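Orotidine 5'-phosphate decarboxylase (PDB 3V75) probably catalyses the decarboxylation of orotidine 5'-phosphate to UMP and CO2, the last step of de novo UMP biosynthesis. Local coordinates at residues 25-30 and 111-116; 133-138 and 158-163. All blocks are in the same frame, centred on the assembly; numbering follows the deposited sequence.

Interaction 1 of 2, residues 25-30 and 111-116; sequences EPFGAR and GALVVM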
loop_
_atom_site.group_PDB
_atom_site.type_symbol
_atom_site.label_atom_id
_atom_site.label_comp_id
_atom_site.label_asym_id
_atom_site.label_seq_id
_atom_site.Cartn_x
_atom_site.Cartn_y
_atom_site.Cartn_z
ATOM N N GLU A 25 13.139 22.648 5.379
ATOM C CA GLU A 25 14.178 22.530 4.354
ATOM C C GLU A 25 13.963 21.210 3.582
ATOM O O GLU A 25 13.391 20.259 4.110
ATOM C CB GLU A 25 15.557 22.607 5.038
ATOM C CG GLU A 25 16.746 22.130 4.162
ATOM C CD GLU A 25 18.167 22.259 4.763
ATOM O OE1 GLU A 25 18.429 21.877 5.941
ATOM O OE2 GLU A 25 19.031 22.728 3.967
ATOM N N PRO A 26 14.364 21.156 2.301
ATOM C CA PRO A 26 14.111 19.946 1.507
ATOM C C PRO A 26 14.666 18.667 2.154
ATOM O O PRO A 26 15.750 18.709 2.773
ATOM C CB PRO A 26 14.813 20.253 0.173
ATOM C CG PRO A 26 14.766 21.761 0.071
ATOM C CD PRO A 26 14.913 22.263 1.482
ATOM N N PHE A 27 13.911 17.579 2.043
ATOM C CA PHE A 27 14.283 16.327 2.657
ATOM C C PHE A 27 15.713 15.873 2.320
ATOM O O PHE A 27 16.448 15.432 3.229
ATOM C CB PHE A 27 13.273 15.234 2.314
ATOM C CG PHE A 27 13.645 13.896 2.837
ATOM C CD1 PHE A 27 13.632 13.653 4.201
ATOM C CD2 PHE A 27 14.008 12.875 1.974
ATOM C CE1 PHE A 27 13.966 12.381 4.699
ATOM C CE2 PHE A 27 14.362 11.621 2.469
ATOM C CZ PHE A 27 14.358 11.389 3.837
ATOM N N GLY A 28 16.128 15.975 1.060
ATOM C CA GLY A 28 17.446 15.460 0.685
ATOM C C GLY A 28 18.525 16.180 1.493
ATOM O O GLY A 28 19.476 15.540 2.013
ATOM N N ALA A 29 18.409 17.505 1.615
ATOM C CA ALA A 29 19.353 18.279 2.393
ATOM C C ALA A 29 19.276 17.930 3.883
ATOM O O ALA A 29 20.318 17.810 4.563
ATOM C CB ALA A 29 19.104 19.785 2.199
ATOM N N ARG A 30 18.063 17.805 4.425
ATOM C CA ARG A 30 17.929 17.491 5.853
ATOM C C ARG A 30 18.489 16.097 6.155
ATOM O O ARG A 30 19.131 15.899 7.199
ATOM C CB ARG A 30 16.461 17.605 6.292
ATOM C CG ARG A 30 15.936 19.050 6.174
ATOM C CD ARG A 30 14.549 19.197 6.833
ATOM N NE ARG A 30 13.524 18.374 6.175
ATOM C CZ ARG A 30 12.833 17.394 6.759
ATOM N NH1 ARG A 30 13.055 17.075 8.038
ATOM N NH2 ARG A 30 11.927 16.709 6.069
ATOM N N GLY A 111 14.156 14.726 17.241
ATOM C CA GLY A 111 15.088 15.138 16.210
ATOM C C GLY A 111 15.489 14.048 15.223
ATOM O O GLY A 111 16.338 14.297 14.357
ATOM N N ALA A 112 14.875 12.872 15.314
ATOM C CA ALA A 112 15.110 11.829 14.322
ATOM C C ALA A 112 14.228 12.089 13.098
ATOM O O ALA A 112 13.100 12.588 13.250
ATOM C CB ALA A 112 14.790 10.483 14.878
ATOM N N LEU A 113 14.741 11.797 11.906
ATOM C CA LEU A 113 13.896 11.803 10.716
ATOM C C LEU A 113 13.084 10.535 10.736
ATOM O O LEU A 113 13.547 9.511 11.241
ATOM C CB LEU A 113 14.762 11.865 9.456
ATOM C CG LEU A 113 15.575 13.166 9.364
ATOM C CD1 LEU A 113 16.462 13.132 8.131
ATOM C CD2 LEU A 113 14.643 14.373 9.270
ATOM N N VAL A 114 11.886 10.572 10.166
ATOM C CA VAL A 114 11.040 9.386 10.077
ATOM C C VAL A 114 10.668 9.090 8.630
ATOM O O VAL A 114 10.071 9.933 7.946
ATOM C CB VAL A 114 9.762 9.550 10.919
ATOM C CG1 VAL A 114 8.787 8.369 10.691
ATOM C CG2 VAL A 114 10.141 9.656 12.415
ATOM N N VAL A 115 11.020 7.891 8.189
ATOM C CA VAL A 115 10.608 7.377 6.907
ATOM C C VAL A 115 9.466 6.428 7.171
ATOM O O VAL A 115 9.653 5.359 7.779
ATOM C CB VAL A 115 11.765 6.615 6.217
ATOM C CG1 VAL A 115 11.263 5.933 4.934
ATOM C CG2 VAL A 115 12.900 7.575 5.950
HETATM N N MSE A 116 8.267 6.794 6.718
HETATM C CA MSE A 116 7.111 5.937 6.919
HETATM C C MSE A 116 7.164 4.811 5.881
HETATM O O MSE A 116 7.000 5.055 4.664
HETATM C CB MSE A 116 5.829 6.737 6.778
HETATM C CG MSE A 116 4.591 5.854 6.786
HETATM SE SE MSE A 116 4.253 5.028 8.537
HETATM C CE MSE A 116 3.975 6.652 9.529
#

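Interaction 2 of 2, residues 133-138 and 158-163; sequences AFLRKD and RPAVEL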
loop_
_atom_site.group_PDB
_atom_site.type_symbol
_atom_site.label_atom_id
_atom_site.label_comp_id
_atom_site.label_asym_id
_atom_site.label_seq_id
_atom_site.Cartn_x
_atom_site.Cartn_y
_atom_site.Cartn_z
ATOM N N ALA A 133 -2.254 11.986 4.125
ATOM C CA ALA A 133 -2.076 11.236 5.376
ATOM C C ALA A 133 -0.632 11.339 5.898
ATOM O O ALA A 133 -0.415 11.441 7.110
ATOM C CB ALA A 133 -2.409 9.757 5.154
ATOM N N PHE A 134 0.346 11.286 4.995
ATOM C CA PHE A 134 1.736 11.095 5.431
ATOM C C PHE A 134 2.687 12.264 5.148
ATOM O O PHE A 134 3.803 12.276 5.696
ATOM C CB PHE A 134 2.317 9.842 4.771
ATOM C CG PHE A 134 1.606 8.577 5.153
ATOM C CD1 PHE A 134 1.670 8.112 6.450
ATOM C CD2 PHE A 134 0.847 7.869 4.229
ATOM C CE1 PHE A 134 0.994 6.933 6.828
ATOM C CE2 PHE A 134 0.178 6.717 4.580
ATOM C CZ PHE A 134 0.245 6.226 5.897
ATOM N N LEU A 135 2.323 13.202 4.270
ATOM C CA LEU A 135 3.312 14.155 3.730
ATOM C C LEU A 135 2.931 15.594 3.906
ATOM O O LEU A 135 3.608 16.473 3.383
ATOM C CB LEU A 135 3.586 13.875 2.243
ATOM C CG LEU A 135 4.187 12.484 1.977
ATOM C CD1 LEU A 135 4.097 12.124 0.498
ATOM C CD2 LEU A 135 5.627 12.336 2.528
ATOM N N ARG A 136 1.859 15.871 4.621
ATOM C CA ARG A 136 1.520 17.256 4.873
ATOM C C ARG A 136 1.632 17.541 6.362
ATOM O O ARG A 136 1.223 16.699 7.161
ATOM C CB ARG A 136 0.105 17.517 4.388
ATOM C CG ARG A 136 -0.125 18.988 4.314
ATOM C CD ARG A 136 -1.255 19.271 3.379
ATOM N NE ARG A 136 -2.525 18.933 3.992
ATOM C CZ ARG A 136 -3.663 19.065 3.320
ATOM N NH1 ARG A 136 -3.591 19.526 2.058
ATOM N NH2 ARG A 136 -4.833 18.777 3.892
ATOM N N LYS A 137 2.100 18.723 6.770
ATOM C CA LYS A 137 2.400 18.877 8.216
ATOM C C LYS A 137 1.283 18.806 9.220
ATOM O O LYS A 137 1.518 18.582 10.415
ATOM C CB LYS A 137 3.173 20.138 8.491
ATOM C CG LYS A 137 2.397 21.385 8.114
ATOM C CD LYS A 137 3.127 22.508 8.799
ATOM C CE LYS A 137 2.358 23.820 8.722
ATOM N NZ LYS A 137 3.222 24.781 9.477
ATOM N N ASP A 138 0.053 19.033 8.770
ATOM C CA ASP A 138 -1.091 18.974 9.672
ATOM C C ASP A 138 -1.558 17.545 9.927
ATOM O O ASP A 138 -2.474 17.313 10.731
ATOM C CB ASP A 138 -2.293 19.732 9.030
ATOM C CG ASP A 138 -2.848 19.012 7.760
ATOM O OD1 ASP A 138 -2.063 18.487 6.907
ATOM O OD2 ASP A 138 -4.090 18.957 7.575
ATOM N N ARG A 158 2.632 11.355 -9.051
ATOM C CA ARG A 158 2.776 12.809 -9.115
ATOM C C ARG A 158 2.140 13.590 -7.938
ATOM O O ARG A 158 2.763 14.513 -7.408
ATOM C CB ARG A 158 2.263 13.343 -10.455
ATOM C CG ARG A 158 2.531 14.856 -10.600
ATOM C CD ARG A 158 2.148 15.359 -12.010
ATOM N NE ARG A 158 0.771 14.997 -12.312
ATOM C CZ ARG A 158 -0.039 15.694 -13.116
ATOM N NH1 ARG A 158 0.405 16.836 -13.706
ATOM N NH2 ARG A 158 -1.304 15.272 -13.292
ATOM N N PRO A 159 0.910 13.241 -7.518
ATOM C CA PRO A 159 0.368 14.030 -6.385
ATOM C C PRO A 159 1.234 13.935 -5.128
ATOM O O PRO A 159 1.321 14.920 -4.361
ATOM C CB PRO A 159 -1.026 13.401 -6.135
ATOM C CG PRO A 159 -1.405 12.809 -7.500
ATOM C CD PRO A 159 -0.083 12.290 -8.061
ATOM N N ALA A 160 1.839 12.779 -4.883
ATOM C CA ALA A 160 2.713 12.616 -3.717
ATOM C C ALA A 160 4.044 13.347 -3.917
ATOM O O ALA A 160 4.561 13.954 -2.969
ATOM C CB ALA A 160 2.974 11.129 -3.451
ATOM N N VAL A 161 4.616 13.302 -5.129
ATOM C CA VAL A 161 5.832 14.072 -5.422
ATOM C C VAL A 161 5.602 15.556 -5.170
ATOM O O VAL A 161 6.413 16.218 -4.496
ATOM C CB VAL A 161 6.301 13.874 -6.905
ATOM C CG1 VAL A 161 7.480 14.804 -7.246
ATOM C CG2 VAL A 161 6.691 12.400 -7.168
ATOM N N GLU A 162 4.503 16.098 -5.694
ATOM C CA GLU A 162 4.266 17.533 -5.569
ATOM C C GLU A 162 4.066 17.938 -4.114
ATOM O O GLU A 162 4.576 18.964 -3.656
ATOM C CB GLU A 162 3.039 17.954 -6.391
ATOM C CG GLU A 162 3.243 17.851 -7.893
ATOM C CD GLU A 162 1.899 18.048 -8.670
ATOM O OE1 GLU A 162 0.794 18.065 -8.038
ATOM O OE2 GLU A 162 1.934 18.143 -9.932
ATOM N N LEU A 163 3.284 17.154 -3.379
ATOM C CA LEU A 163 3.024 17.529 -1.985
ATOM C C LEU A 163 4.280 17.372 -1.142
ATOM O O LEU A 163 4.554 18.210 -0.271
ATOM C CB LEU A 163 1.874 16.701 -1.411
ATOM C CG LEU A 163 1.499 17.115 0.008
ATOM C CD1 LEU A 163 1.314 18.669 0.156
ATOM C CD2 LEU A 163 0.243 16.346 0.506
#

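Interaction 1 of 2, residues 25-30 and 111-116
Arg-30 and Leu-113 are the residues whose backbones come closest, their CA atoms 8.5 Å apart, where the first turn of helix 27-38 passes the start of strand 113-120. No hydrogen bond joins the two segments. Pro-26 is the N-cap of the helix; Gly-111, with positive phi, ends helix 93-109 in a Schellman motif, and the strand begins two residues on. Leu-113 does most of the touching with its two methyls. CD2 lies 3.4 Å from NH1 of Arg-30, oblique to the guanidinium. CD1 lies 4.3 Å from CE1 of Phe-27, and it also comes within 4.0 Å of the carbonyl O of Arg-30. The arginine chain bends at chi3 (-63°), and NE donates to Glu-25 O at 2.8 Å, a bent bond of 132°. NH2 stands at the edge of the Phe-27 ring, in its plane. Beyond the pair, NH1 forms a salt bridge with Asp-144 and NH2 bonds to Gly-168 O. A leucine in place of Arg-30 would probably leave Asp-144 without this charged mate and the carbonyls of Glu-25 and Gly-168 without these donors. The arrangement is that of a TIM barrel whose N-terminal helix packs across the end where the parallel strands begin.

Interaction 2 of 2, residues 133-138 and 158-163
In the outer layer of the TIM barrel, this contact joins two consecutive beta-alpha units: the chain leaving helix 124-134 packs against the first turns of helix 158-167, with strand 145-148 between them in sequence. Leu-135, the first residue past the helical backbone angles, and Leu-163 are nearest, 6.6 Å between CA atoms. No hydrogen bond crosses; the packing is largely apolar. With CG anti to its carbonyl carbon (chi1 -62°), Leu-135 carries its CD1 methyl to Ala-160, 3.9 Å from the carbonyl O and 4.2 Å from CB, so a branched side chain lies against a short one on the helix surface. The same leucine also touches Leu-146 and Leu-171 of the neighbouring barrel strands, and these touches place it on the barrel side of the contact. Leu-163 meets the backbone as well as side chains: its CG is 4.0 Å from Leu-135 O, a carbonyl that accepts a hydrogen bond from Ser-167 OG one turn further along the helix. On the outward side the two methyls of Leu-163 lie against the aliphatic part of Arg-136, CD2 at 4.1 Å from CB and CD1 at 4.2 Å from CD, the two side chains crossing at a slant. The arginine chain turns about its CG-CD bond (chi3 75°), which brings NE round to Asp-138 in a salt bridge. There NE donates to OD1 at 3.0 Å with an N-H...O angle of 158°, the oxygen lying in the guanidinium plane but approached from above the carboxylate plane.

In the fold
Interaction 1 precedes interaction 2 along the chain, and their centres are 14 Å apart within one eight-stranded parallel barrel. Interaction 1 ties the N-terminal helix 27-38 to strand 113-120, about 10 Å from the centre of the chain; interaction 2, about 16 Å out, joins the chain just past helix 124-134 to helix 158-167. Strand 113-120 leads directly into helix 124-134, and the segments touch where Met-116 CG packs 3.7 Å from Phe-134 CD1. The two contacts thus abut through residues beside those that carry them. The second subunit also packs here, its Glu-90 on Phe-134 and its Arg-91 on Ala-133. The predicted proton donor, Lys-119, lies further along the same strand, away from both contacts.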